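Local coordinates for TerD domain-containing protein (Streptomyces avermitilis, PDB 2QNG) that is of uncharacterized function but binds two calcium ions through a domain of the TerD family, at residues 28-33 with 144-149; 33-38 with 114-119; 67-72 with 80-85; 149-154 with 160-165; 166-169 with 173-176. All coordinates share one frame; numbering follows the deposited sequence. Where two conformers were deposited one is given.

Interaction 1: 28-33 with 144-149; sequences KGIRKV and TVLAED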
# COMPACT_ATOMS: atom_id res chain seq x y z
N LYS A 28 17.92 -6.84 -2.35
CA LYS A 28 17.68 -6.77 -0.87
C LYS A 28 17.64 -8.15 -0.24
O LYS A 28 18.04 -8.31 0.91
CB LYS A 28 16.36 -6.07 -0.56
CG LYS A 28 16.34 -4.56 -0.70
CD LYS A 28 17.23 -3.84 0.28
CE LYS A 28 16.51 -3.51 1.57
NZ LYS A 28 17.48 -3.45 2.71
N GLY A 29 17.14 -9.13 -0.99
CA GLY A 29 16.90 -10.49 -0.46
C GLY A 29 15.64 -10.60 0.38
O GLY A 29 15.52 -11.49 1.24
N ILE A 30 14.68 -9.73 0.11
CA ILE A 30 13.44 -9.64 0.89
C ILE A 30 12.56 -10.88 0.61
O ILE A 30 12.31 -11.20 -0.55
CB ILE A 30 12.66 -8.34 0.53
CG1 ILE A 30 13.50 -7.07 0.77
CG2 ILE A 30 11.34 -8.26 1.29
CD1 ILE A 30 14.05 -6.92 2.21
N ARG A 31 12.06 -11.54 1.66
CA ARG A 31 11.22 -12.74 1.48
C ARG A 31 9.74 -12.54 1.84
O ARG A 31 8.85 -13.14 1.24
CB ARG A 31 11.76 -13.92 2.32
CG ARG A 31 13.23 -14.29 2.15
CD ARG A 31 13.43 -15.21 1.01
NE ARG A 31 14.85 -15.53 0.81
CZ ARG A 31 15.49 -16.55 1.39
NH1 ARG A 31 14.86 -17.38 2.22
NH2 ARG A 31 16.77 -16.74 1.12
N LYS A 32 9.47 -11.73 2.86
CA LYS A 32 8.11 -11.53 3.36
C LYS A 32 8.07 -10.15 3.97
O LYS A 32 8.96 -9.79 4.75
CB LYS A 32 7.79 -12.56 4.43
CG LYS A 32 6.37 -12.51 4.94
CD LYS A 32 6.09 -13.67 5.86
CE LYS A 32 4.76 -13.51 6.55
NZ LYS A 32 4.51 -14.60 7.53
N VAL A 33 7.02 -9.40 3.65
CA VAL A 33 6.88 -8.00 4.08
C VAL A 33 5.53 -7.85 4.77
O VAL A 33 4.53 -8.44 4.35
CB VAL A 33 6.95 -7.04 2.84
CG1 VAL A 33 6.62 -5.58 3.16
CG2 VAL A 33 8.31 -7.13 2.21
N THR A 144 12.55 -6.81 11.14
CA THR A 144 13.40 -5.74 10.61
C THR A 144 12.56 -4.63 9.99
O THR A 144 11.89 -4.84 8.98
CB THR A 144 14.38 -6.29 9.59
OG1 THR A 144 15.26 -7.21 10.24
CG2 THR A 144 15.18 -5.19 8.88
N VAL A 145 12.60 -3.44 10.58
CA VAL A 145 11.87 -2.31 10.01
C VAL A 145 12.60 -1.83 8.76
O VAL A 145 13.81 -1.49 8.83
CB VAL A 145 11.73 -1.18 11.04
CG1 VAL A 145 11.00 0.03 10.47
CG2 VAL A 145 10.97 -1.70 12.25
N LEU A 146 11.86 -1.79 7.66
CA LEU A 146 12.37 -1.33 6.35
C LEU A 146 12.08 0.14 6.10
O LEU A 146 12.85 0.84 5.43
CB LEU A 146 11.77 -2.16 5.21
CG LEU A 146 12.03 -3.67 5.18
CD1 LEU A 146 11.17 -4.33 4.10
CD2 LEU A 146 13.51 -4.00 4.98
N ALA A 147 10.93 0.62 6.58
CA ALA A 147 10.50 2.00 6.30
C ALA A 147 9.46 2.41 7.32
O ALA A 147 8.68 1.57 7.73
CB ALA A 147 9.90 2.11 4.90
N GLU A 148 9.44 3.68 7.69
CA GLU A 148 8.38 4.28 8.47
C GLU A 148 8.13 5.66 7.90
O GLU A 148 9.07 6.34 7.48
CB GLU A 148 8.78 4.42 9.93
CG GLU A 148 8.90 3.10 10.68
CD GLU A 148 9.71 3.23 11.94
OE1 GLU A 148 10.88 3.67 11.89
OE2 GLU A 148 9.18 2.85 12.98
N ASP A 149 6.89 6.11 7.93
CA ASP A 149 6.60 7.44 7.38
C ASP A 149 5.33 7.99 8.01
O ASP A 149 4.47 7.23 8.44
CB ASP A 149 6.45 7.33 5.86
CG ASP A 149 6.78 8.64 5.16
OD1 ASP A 149 7.98 8.89 4.88
OD2 ASP A 149 5.84 9.40 4.87
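Leu146 reaches from the edge strand 144-149 into the angle between Ile30 and Val33, and its two methyl branches divide the work. CD2 meets CD1 of Ile30 at 4.1 Å, the two side chains extending toward each other tip to tip. CD1 lies near CG2 of Val33, at 4.4 Å. With CG of Leu146 anti to its own carbonyl carbon (chi1 -61°), the isobutyl group is directed at the 28-33 segment, and the fork of the leucine then places one methyl on each partner. All the touching atoms are aliphatic carbons.

The backbones stay well apart, Val33 CA and Leu146 CA being 8.9 Å from each other, and their polar groups pair with other strands. Ile30 bonds to the main chain of Trp173 and Val33 to that of Leu102. Leu146 and Ala147 both face Met139, forming a classic beta bulge in the 144-149 strand. Phe175 also packs on Leu146 from strand 173-182.

With only methyl groups meeting at or beyond van der Waals distance, the contact has no directional bond to fix it; it is a small hydrophobic closure between the N-terminal segment and strand 144-149, an outermost strand of the sheet that contains strand 33-40.

Interaction 2: 33-38 with 114-119; sequences VELAVK and VVVGVV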
# COMPACT_ATOMS: atom_id res chain seq x y z
N VAL A 33 7.02 -9.40 3.65
CA VAL A 33 6.88 -8.00 4.08
C VAL A 33 5.53 -7.85 4.77
O VAL A 33 4.53 -8.44 4.35
CB VAL A 33 6.95 -7.04 2.84
CG1 VAL A 33 6.62 -5.58 3.16
CG2 VAL A 33 8.31 -7.13 2.21
N GLU A 34 5.52 -7.03 5.80
CA GLU A 34 4.27 -6.59 6.41
C GLU A 34 4.21 -5.08 6.24
O GLU A 34 5.16 -4.40 6.58
CB GLU A 34 4.26 -6.96 7.89
CG GLU A 34 3.01 -6.59 8.72
CD GLU A 34 3.37 -6.42 10.22
OE1 GLU A 34 3.89 -7.43 10.77
OE2 GLU A 34 3.19 -5.29 10.80
N LEU A 35 3.11 -4.58 5.69
CA LEU A 35 2.89 -3.13 5.63
C LEU A 35 1.75 -2.81 6.60
O LEU A 35 0.67 -3.36 6.46
CB LEU A 35 2.52 -2.73 4.20
CG LEU A 35 2.04 -1.29 3.99
CD1 LEU A 35 2.93 -0.17 4.55
CD2 LEU A 35 1.81 -1.06 2.51
N ALA A 36 2.00 -1.93 7.56
CA ALA A 36 0.96 -1.56 8.53
C ALA A 36 0.69 -0.06 8.44
O ALA A 36 1.63 0.71 8.22
CB ALA A 36 1.44 -1.92 9.93
N VAL A 37 -0.58 0.32 8.60
CA VAL A 37 -0.98 1.73 8.50
C VAL A 37 -1.88 2.04 9.69
O VAL A 37 -2.69 1.21 10.09
CB VAL A 37 -1.69 1.98 7.14
CG1 VAL A 37 -2.19 3.43 7.02
CG2 VAL A 37 -0.72 1.67 6.02
N LYS A 38 -1.70 3.25 10.24
CA LYS A 38 -2.51 3.71 11.36
C LYS A 38 -2.96 5.14 11.13
O LYS A 38 -2.32 5.90 10.38
CB LYS A 38 -1.71 3.64 12.68
CG LYS A 38 -0.71 4.79 12.87
CD LYS A 38 0.41 4.44 13.85
CE LYS A 38 -0.01 4.55 15.29
NZ LYS A 38 0.81 3.63 16.16
N VAL A 114 6.27 -5.53 -7.49
CA VAL A 114 5.09 -5.31 -6.65
C VAL A 114 5.16 -3.88 -6.14
O VAL A 114 6.21 -3.43 -5.67
CB VAL A 114 5.08 -6.28 -5.43
CG1 VAL A 114 3.85 -6.01 -4.52
CG2 VAL A 114 5.06 -7.70 -5.91
N VAL A 115 4.02 -3.18 -6.22
CA VAL A 115 3.92 -1.83 -5.69
C VAL A 115 2.87 -1.83 -4.59
O VAL A 115 1.82 -2.45 -4.73
CB VAL A 115 3.52 -0.80 -6.79
CG1 VAL A 115 3.42 0.61 -6.20
CG2 VAL A 115 4.59 -0.81 -7.90
N VAL A 116 3.19 -1.18 -3.48
CA VAL A 116 2.22 -1.02 -2.40
C VAL A 116 1.83 0.44 -2.25
O VAL A 116 2.62 1.33 -2.55
CB VAL A 116 2.76 -1.58 -1.05
CG1 VAL A 116 2.80 -3.07 -1.10
CG2 VAL A 116 4.14 -1.04 -0.73
N GLY A 117 0.60 0.67 -1.81
CA GLY A 117 0.11 2.04 -1.67
C GLY A 117 -0.97 2.15 -0.64
O GLY A 117 -1.45 1.14 -0.10
N VAL A 118 -1.35 3.41 -0.37
CA VAL A 118 -2.37 3.72 0.60
C VAL A 118 -3.29 4.73 -0.06
O VAL A 118 -2.81 5.77 -0.55
CB VAL A 118 -1.77 4.30 1.90
CG1 VAL A 118 -2.86 4.73 2.88
CG2 VAL A 118 -0.81 3.29 2.54
N VAL A 119 -4.59 4.43 -0.09
CA VAL A 119 -5.58 5.38 -0.58
C VAL A 119 -6.43 5.91 0.55
O VAL A 119 -6.72 5.18 1.50
CB VAL A 119 -6.50 4.74 -1.65
CG1 VAL A 119 -5.69 4.24 -2.81
CG2 VAL A 119 -7.35 3.59 -1.07
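Leu35 and Val116 face each other across two strands whose backbones run in the same general direction but belong to different sheets, with 8.3 Å between the Leu35 and Val116 CA atoms. The same spacing recurs two residues on, at Val37 and Val118, so the strands keep a constant separation through the middle of the contact. That gap is too wide for main-chain pairing, and it is filled by side chains.

Leu35 and Val116 meet tip to tip. CG of Leu35 stands anti to the backbone N (chi1 171°), and CD2 is the branch that arrives at Val116, 3.7 Å from its CB and 4.0 Å from its CG2. Here two sheets face one another as the layers of a beta sandwich: strand 33-40 is the middle strand of one antiparallel sheet and strand 111-120 the middle strand of the other. Val37 and Val118 repeat the arrangement with one methyl each, CG2 to CG2 at 3.8 Å. The two valines adopt nearly the same first torsion, and in each the CG2 branch is anti to the carbonyl carbon.

Further apolar groups surround these pairs. Val162 of strand 159-167 touches both Leu35 and Val116, while Ile53 of strand 51-59 touches Leu35 and Val37. Val37 also lies beside Leu51 and Trp39, residues of the two calcium sites, its side chain about 8 Å from a bound calcium ion.

Interaction 3: 67-72 with 80-85; sequences PAYVVH and GTIYLN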
# COMPACT_ATOMS: atom_id res chain seq x y z
N PRO A 67 -1.47 -3.57 -14.10
CA PRO A 67 -1.36 -4.54 -13.01
C PRO A 67 -1.86 -5.92 -13.42
O PRO A 67 -2.89 -6.00 -14.11
CB PRO A 67 -2.26 -3.93 -11.92
CG PRO A 67 -2.22 -2.46 -12.22
CD PRO A 67 -2.24 -2.38 -13.71
N ALA A 68 -1.14 -6.99 -13.04
CA ALA A 68 -1.65 -8.33 -13.25
C ALA A 68 -2.87 -8.56 -12.37
O ALA A 68 -3.88 -9.12 -12.82
CB ALA A 68 -0.57 -9.39 -13.00
N TYR A 69 -2.78 -8.10 -11.12
CA TYR A 69 -3.92 -8.08 -10.21
C TYR A 69 -3.62 -7.12 -9.10
O TYR A 69 -2.47 -6.71 -8.89
CB TYR A 69 -4.29 -9.48 -9.66
CG TYR A 69 -3.21 -10.18 -8.87
CD1 TYR A 69 -2.98 -9.87 -7.52
CD2 TYR A 69 -2.41 -11.15 -9.46
CE1 TYR A 69 -2.01 -10.54 -6.78
CE2 TYR A 69 -1.42 -11.81 -8.73
CZ TYR A 69 -1.24 -11.51 -7.40
OH TYR A 69 -0.28 -12.15 -6.64
N VAL A 70 -4.68 -6.73 -8.42
CA VAL A 70 -4.55 -5.90 -7.23
C VAL A 70 -5.22 -6.56 -6.03
O VAL A 70 -6.19 -7.33 -6.18
CB VAL A 70 -5.14 -4.48 -7.43
CG1 VAL A 70 -4.48 -3.77 -8.60
CG2 VAL A 70 -6.61 -4.52 -7.62
N VAL A 71 -4.68 -6.25 -4.85
CA VAL A 71 -5.20 -6.79 -3.58
C VAL A 71 -5.54 -5.62 -2.67
O VAL A 71 -4.73 -4.70 -2.49
CB VAL A 71 -4.16 -7.69 -2.86
CG1 VAL A 71 -4.75 -8.32 -1.59
CG2 VAL A 71 -3.68 -8.79 -3.82
N HIS A 72 -6.76 -5.67 -2.14
CA HIS A 72 -7.23 -4.70 -1.16
C HIS A 72 -8.44 -5.32 -0.47
O HIS A 72 -8.76 -6.50 -0.71
CB HIS A 72 -7.55 -3.33 -1.81
CG HIS A 72 -8.50 -3.41 -2.97
ND1 HIS A 72 -9.82 -3.79 -2.85
CD2 HIS A 72 -8.31 -3.17 -4.29
CE1 HIS A 72 -10.41 -3.77 -4.03
NE2 HIS A 72 -9.51 -3.38 -4.93
N GLY A 80 -3.19 -16.30 -3.01
CA GLY A 80 -3.06 -16.30 -1.54
C GLY A 80 -1.72 -15.83 -0.95
O GLY A 80 -1.43 -16.01 0.25
N THR A 81 -0.88 -15.25 -1.79
CA THR A 81 0.47 -14.89 -1.37
C THR A 81 0.53 -13.47 -0.84
O THR A 81 1.49 -13.13 -0.17
CB THR A 81 1.49 -15.05 -2.51
OG1 THR A 81 1.12 -14.20 -3.61
CG2 THR A 81 1.52 -16.50 -2.97
N ILE A 82 -0.46 -12.64 -1.15
CA ILE A 82 -0.53 -11.25 -0.68
C ILE A 82 -1.93 -11.14 -0.10
O ILE A 82 -2.90 -11.52 -0.76
CB ILE A 82 -0.37 -10.24 -1.82
CG1 ILE A 82 1.05 -10.29 -2.40
CG2 ILE A 82 -0.71 -8.83 -1.35
CD1 ILE A 82 1.24 -9.54 -3.72
N TYR A 83 -2.02 -10.68 1.15
CA TYR A 83 -3.31 -10.71 1.83
C TYR A 83 -3.42 -9.64 2.89
O TYR A 83 -2.44 -9.33 3.58
CB TYR A 83 -3.61 -12.10 2.42
CG TYR A 83 -2.51 -12.75 3.23
CD1 TYR A 83 -2.50 -12.67 4.62
CD2 TYR A 83 -1.47 -13.44 2.59
CE1 TYR A 83 -1.50 -13.27 5.38
CE2 TYR A 83 -0.45 -14.04 3.34
CZ TYR A 83 -0.49 -13.98 4.73
OH TYR A 83 0.52 -14.59 5.45
N LEU A 84 -4.63 -9.09 3.02
CA LEU A 84 -4.90 -8.12 4.04
C LEU A 84 -5.19 -8.89 5.33
O LEU A 84 -6.02 -9.82 5.35
CB LEU A 84 -6.08 -7.23 3.61
CG LEU A 84 -6.37 -6.00 4.45
CD1 LEU A 84 -5.29 -4.96 4.27
CD2 LEU A 84 -7.71 -5.46 4.02
N ASN A 85 -4.48 -8.55 6.39
CA ASN A 85 -4.66 -9.24 7.69
C ASN A 85 -5.81 -8.62 8.47
O ASN A 85 -6.55 -9.32 9.18
CB ASN A 85 -3.36 -9.17 8.51
CG ASN A 85 -2.16 -9.67 7.71
OD1 ASN A 85 -1.40 -8.89 7.18
ND2 ASN A 85 -2.06 -10.96 7.56
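Val71 and Ile82 form the apolar centre of this contact, their side chains crossing obliquely. Both branches of Val71 are used. CG2 rests against CG2 of Ile82 at 3.9 Å, and CG1 lies 3.8 Å from the Ile82 carbonyl O, so that the valine covers both the side chain and the main chain of its partner. In Ile82 the CG2 methyl is anti to the backbone N, leaving the longer CG1 arm (chi1 -68°) to carry CD1 toward Tyr69, whose OH is 4.2 Å from it.

The Tyr69 ring is turned so that CG2 of Val71 lies in its plane, at the edge. Its side chain meets that of Thr81 at about a right angle, with 3.9 Å between Tyr69 OH and Thr81 OG1, too far for a hydrogen bond. Asp79 serves both hydroxyls instead: Thr81 OG1 is hydrogen-bonded to OD1, and Tyr69 OH more weakly to OD2. One carboxylate in the intervening loop therefore ties the polar ends of the two side chains together.

The strands 69-71 and 82-85 run nearly parallel, their axes 20° apart and 8.1 Å from each other at closest approach, yet they do not pair. Each is an outermost strand of its own sheet, 69-71 bonding to strand 51-59 and 82-86 to strand 98-102, and the contact closes one edge of a beta sandwich.

Interaction 4: 149-154 with 160-165; sequences DDFGGV and ATVGEF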
# COMPACT_ATOMS: atom_id res chain seq x y z
N ASP A 149 6.89 6.11 7.93
CA ASP A 149 6.60 7.44 7.38
C ASP A 149 5.33 7.99 8.01
O ASP A 149 4.47 7.23 8.44
CB ASP A 149 6.45 7.33 5.86
CG ASP A 149 6.78 8.64 5.16
OD1 ASP A 149 7.98 8.89 4.88
OD2 ASP A 149 5.84 9.40 4.87
N ASP A 150 5.22 9.32 8.01
CA ASP A 150 4.02 9.99 8.50
C ASP A 150 3.25 10.69 7.38
O ASP A 150 2.36 11.49 7.65
CB ASP A 150 4.37 10.99 9.61
CG ASP A 150 5.29 12.10 9.13
OD1 ASP A 150 5.65 12.15 7.93
OD2 ASP A 150 5.64 12.96 9.98
N PHE A 151 3.59 10.38 6.12
CA PHE A 151 2.93 10.97 4.93
C PHE A 151 3.17 12.49 4.82
O PHE A 151 2.51 13.18 4.06
CB PHE A 151 1.44 10.67 4.94
CG PHE A 151 1.13 9.21 4.86
CD1 PHE A 151 1.04 8.56 3.62
CD2 PHE A 151 0.91 8.46 6.02
CE1 PHE A 151 0.73 7.20 3.53
CE2 PHE A 151 0.61 7.10 5.95
CZ PHE A 151 0.51 6.48 4.70
N GLY A 152 4.18 12.97 5.54
CA GLY A 152 4.44 14.43 5.59
C GLY A 152 4.95 15.00 4.27
O GLY A 152 4.98 16.24 4.08
N GLY A 153 5.37 14.12 3.35
CA GLY A 153 5.82 14.55 2.03
C GLY A 153 4.72 14.56 0.97
O GLY A 153 4.97 14.94 -0.18
N VAL A 154 3.53 14.07 1.33
CA VAL A 154 2.41 13.97 0.39
C VAL A 154 1.13 14.54 1.01
O VAL A 154 0.04 14.01 0.82
CB VAL A 154 2.21 12.49 -0.10
CG1 VAL A 154 3.42 12.06 -0.90
CG2 VAL A 154 1.95 11.52 1.05
N ALA A 160 -1.15 7.50 -2.13
CA ALA A 160 0.30 7.50 -2.35
C ALA A 160 0.79 6.09 -2.55
O ALA A 160 0.32 5.17 -1.86
CB ALA A 160 1.01 8.13 -1.12
N THR A 161 1.73 5.89 -3.47
CA THR A 161 2.48 4.64 -3.40
C THR A 161 3.55 4.82 -2.31
O THR A 161 4.08 5.94 -2.12
CB THR A 161 3.13 4.28 -4.74
OG1 THR A 161 3.98 5.35 -5.17
CG2 THR A 161 2.08 4.01 -5.83
N VAL A 162 3.83 3.73 -1.59
CA VAL A 162 4.67 3.83 -0.41
C VAL A 162 5.84 2.89 -0.45
O VAL A 162 6.57 2.74 0.52
CB VAL A 162 3.85 3.67 0.90
CG1 VAL A 162 2.75 4.76 1.01
CG2 VAL A 162 3.23 2.25 1.09
N GLY A 163 6.05 2.26 -1.59
CA GLY A 163 7.16 1.31 -1.70
C GLY A 163 7.00 0.43 -2.90
O GLY A 163 5.90 0.22 -3.38
N GLU A 164 8.13 -0.10 -3.35
CA GLU A 164 8.25 -0.88 -4.56
C GLU A 164 9.17 -2.06 -4.24
O GLU A 164 10.16 -1.83 -3.51
CB GLU A 164 8.94 0.01 -5.60
CG GLU A 164 8.98 -0.56 -6.96
CD GLU A 164 9.78 0.28 -7.92
OE1 GLU A 164 10.44 1.25 -7.50
OE2 GLU A 164 9.74 -0.06 -9.10
N PHE A 165 8.91 -3.24 -4.80
CA PHE A 165 9.81 -4.40 -4.70
C PHE A 165 10.02 -4.91 -6.09
O PHE A 165 9.06 -5.06 -6.84
CB PHE A 165 9.18 -5.48 -3.83
CG PHE A 165 8.86 -5.01 -2.44
CD1 PHE A 165 9.81 -5.10 -1.42
CD2 PHE A 165 7.62 -4.43 -2.16
CE1 PHE A 165 9.54 -4.64 -0.13
CE2 PHE A 165 7.35 -3.96 -0.86
CZ PHE A 165 8.31 -4.05 0.13
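Phe151 and Val162 make one of two apolar touches between the turn at 149-154 and strand 160-165. CE1 of the ring lies 4.0 Å from CG1 of Val162, and the two side chains cross at a slant. CG of Phe151 is anti to its carbonyl carbon (chi1 -63°), which swings the ring from a backbone at positive phi toward the strand. The second touch joins Val154 CG2 and Ala160 CB, 4.1 Å apart. All four residues are buried, and Phe151 is further enclosed by the stacked ring of Phe129 and by Pro135, Leu137 and Val118.

The polar part of the turn is held by bonds within its own segment. OD2 of Asp149 accepts from the backbone N of Phe151 at 2.8 Å, on the anti side of the carboxylate. Asp150 does the same one residue on, its OD1 receiving Gly152 N at 2.9 Å from well above the carboxylate plane. Neither bond is straight, the N-H...O angles being 142° and 141°. Asp150, Gly152 and Gly153 are exposed to solvent, whereas the Phe151 ring is directed inward.

Two successive Asx turns thus lead into a type I beta turn from Phe151 to Val154, closed by the bond from Val154 N to Phe151 O. The whole forms part of the connection between strands 144-149 and 159-167, which belong to opposite sheets of the sandwich, and its phenylalanine plugs into the core between them about 5 Å from the side chain of the calcium ligand Leu51.

Interaction 5: 166-169 with 173-176; sequences VRDD and WTFH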
# COMPACT_ATOMS: atom_id res chain seq x y z
N VAL A 166 11.29 -5.14 -6.46
CA VAL A 166 11.65 -5.60 -7.80
C VAL A 166 12.53 -6.85 -7.67
O VAL A 166 13.43 -6.86 -6.82
CB VAL A 166 12.40 -4.50 -8.59
CG1 VAL A 166 12.76 -4.97 -9.99
CG2 VAL A 166 11.53 -3.27 -8.66
N ARG A 167 12.23 -7.87 -8.48
CA ARG A 167 12.98 -9.13 -8.43
C ARG A 167 13.87 -9.22 -9.65
O ARG A 167 13.40 -9.04 -10.78
CB ARG A 167 11.99 -10.30 -8.35
CG ARG A 167 12.48 -11.65 -8.79
CD ARG A 167 11.27 -12.52 -8.98
NE ARG A 167 10.97 -13.32 -7.80
CZ ARG A 167 9.80 -13.91 -7.57
NH1 ARG A 167 8.79 -13.75 -8.42
NH2 ARG A 167 9.63 -14.64 -6.47
N ASP A 168 15.15 -9.49 -9.41
CA ASP A 168 16.16 -9.59 -10.47
C ASP A 168 16.30 -11.03 -10.95
O ASP A 168 15.61 -11.93 -10.46
CB ASP A 168 17.51 -9.05 -9.96
CG ASP A 168 17.95 -9.68 -8.65
OD1 ASP A 168 17.83 -10.92 -8.51
OD2 ASP A 168 18.43 -8.95 -7.75
N ASP A 169 17.22 -11.24 -11.89
CA ASP A 169 17.44 -12.56 -12.46
C ASP A 169 17.97 -13.56 -11.43
O ASP A 169 17.84 -14.77 -11.62
CB ASP A 169 18.36 -12.47 -13.68
CG ASP A 169 17.72 -11.72 -14.85
OD1 ASP A 169 16.61 -11.16 -14.71
OD2 ASP A 169 18.35 -11.69 -15.93
N TRP A 173 14.41 -10.35 -4.17
CA TRP A 173 13.60 -9.13 -4.15
C TRP A 173 14.39 -7.99 -3.50
O TRP A 173 14.96 -8.16 -2.41
CB TRP A 173 12.31 -9.34 -3.36
CG TRP A 173 11.31 -10.21 -4.05
CD1 TRP A 173 11.10 -11.55 -3.84
CD2 TRP A 173 10.37 -9.80 -5.04
NE1 TRP A 173 10.08 -11.99 -4.65
CE2 TRP A 173 9.62 -10.95 -5.41
CE3 TRP A 173 10.09 -8.58 -5.69
CZ2 TRP A 173 8.62 -10.91 -6.37
CZ3 TRP A 173 9.09 -8.54 -6.64
CH2 TRP A 173 8.36 -9.69 -6.97
N THR A 174 14.41 -6.84 -4.19
CA THR A 174 14.97 -5.59 -3.66
C THR A 174 13.85 -4.61 -3.34
O THR A 174 12.91 -4.45 -4.14
CB THR A 174 15.95 -4.92 -4.70
OG1 THR A 174 17.07 -5.80 -4.92
CG2 THR A 174 16.47 -3.52 -4.23
N PHE A 175 13.94 -3.97 -2.18
CA PHE A 175 13.03 -2.90 -1.79
C PHE A 175 13.58 -1.55 -2.23
O PHE A 175 14.75 -1.24 -1.98
CB PHE A 175 12.81 -2.93 -0.27
CG PHE A 175 12.07 -1.76 0.28
CD1 PHE A 175 10.82 -1.40 -0.22
CD2 PHE A 175 12.60 -1.02 1.33
CE1 PHE A 175 10.12 -0.30 0.33
CE2 PHE A 175 11.92 0.07 1.88
CZ PHE A 175 10.67 0.43 1.38
N HIS A 176 12.73 -0.78 -2.90
CA HIS A 176 13.05 0.57 -3.35
C HIS A 176 12.15 1.53 -2.57
O HIS A 176 10.95 1.64 -2.87
CB HIS A 176 12.82 0.70 -4.86
CG HIS A 176 13.78 -0.09 -5.69
ND1 HIS A 176 13.54 -1.39 -6.09
CD2 HIS A 176 15.00 0.24 -6.18
CE1 HIS A 176 14.57 -1.82 -6.80
NE2 HIS A 176 15.47 -0.86 -6.87
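Val166 and Thr174 are an antiparallel hydrogen-bonded pair, with Val166 N giving to Thr174 O at 2.9 Å and Thr174 N returning to Val166 O at 2.8 Å, followed by Arg167 and Trp173 as a non-hydrogen-bonded pair.

On the face carrying Arg167 and Trp173, the arginine lies across the indole. Its CB sits over the six-membered ring, 3.6 Å from the centroid and 6° off the normal, a CH-pi contact. The chain bends at chi3 (-95°), carrying the guanidinium past the CE2 corner of the indole, alongside NE1 and CZ2; Trp173 CZ2 lies 3.4 Å from the guanidinium plane, over its centre, and the two planes are 43° apart, tilted well away from a parallel stack. NH2 and Trp173 NE1 are both donors and find separate acceptors: NH2 bonds to the carbonyl O of Leu107, NE1 weakly to that of Leu104. NH1 bonds to Tyr111 O, so carbonyls fix the guanidinium in its place beside the ring.

The other face bears Val166 and His176, whose side chains cross at a slant, CG2 of the valine being 3.8 Å from ND1. Thr174 OG1 bonds to the backbone N of Lys28. The arrangement is that of a beta hairpin, strands 159-167 and 173-182, near its turn.

The five contacts span both sheets of the sandwich. Interaction 2 lies nearest the chain's centre, about 3 Å from it, and spans the two sheets through their middle strands. Interaction 3, nested within it along the chain, closes one edge about 11 Å away between centres. Interaction 1 encloses both in sequence and brings the N-terminal segment to edge strand 144-149. Interactions 4 and 5 follow it, sharing strand 159-167 with centres about 18 Å apart. Phe165 links several of them, packing on Val33, Ile30 and Phe175. The calcium ions lie nearer interaction 2 than interactions 3 and 4; interactions 1 and 5 are remote from them.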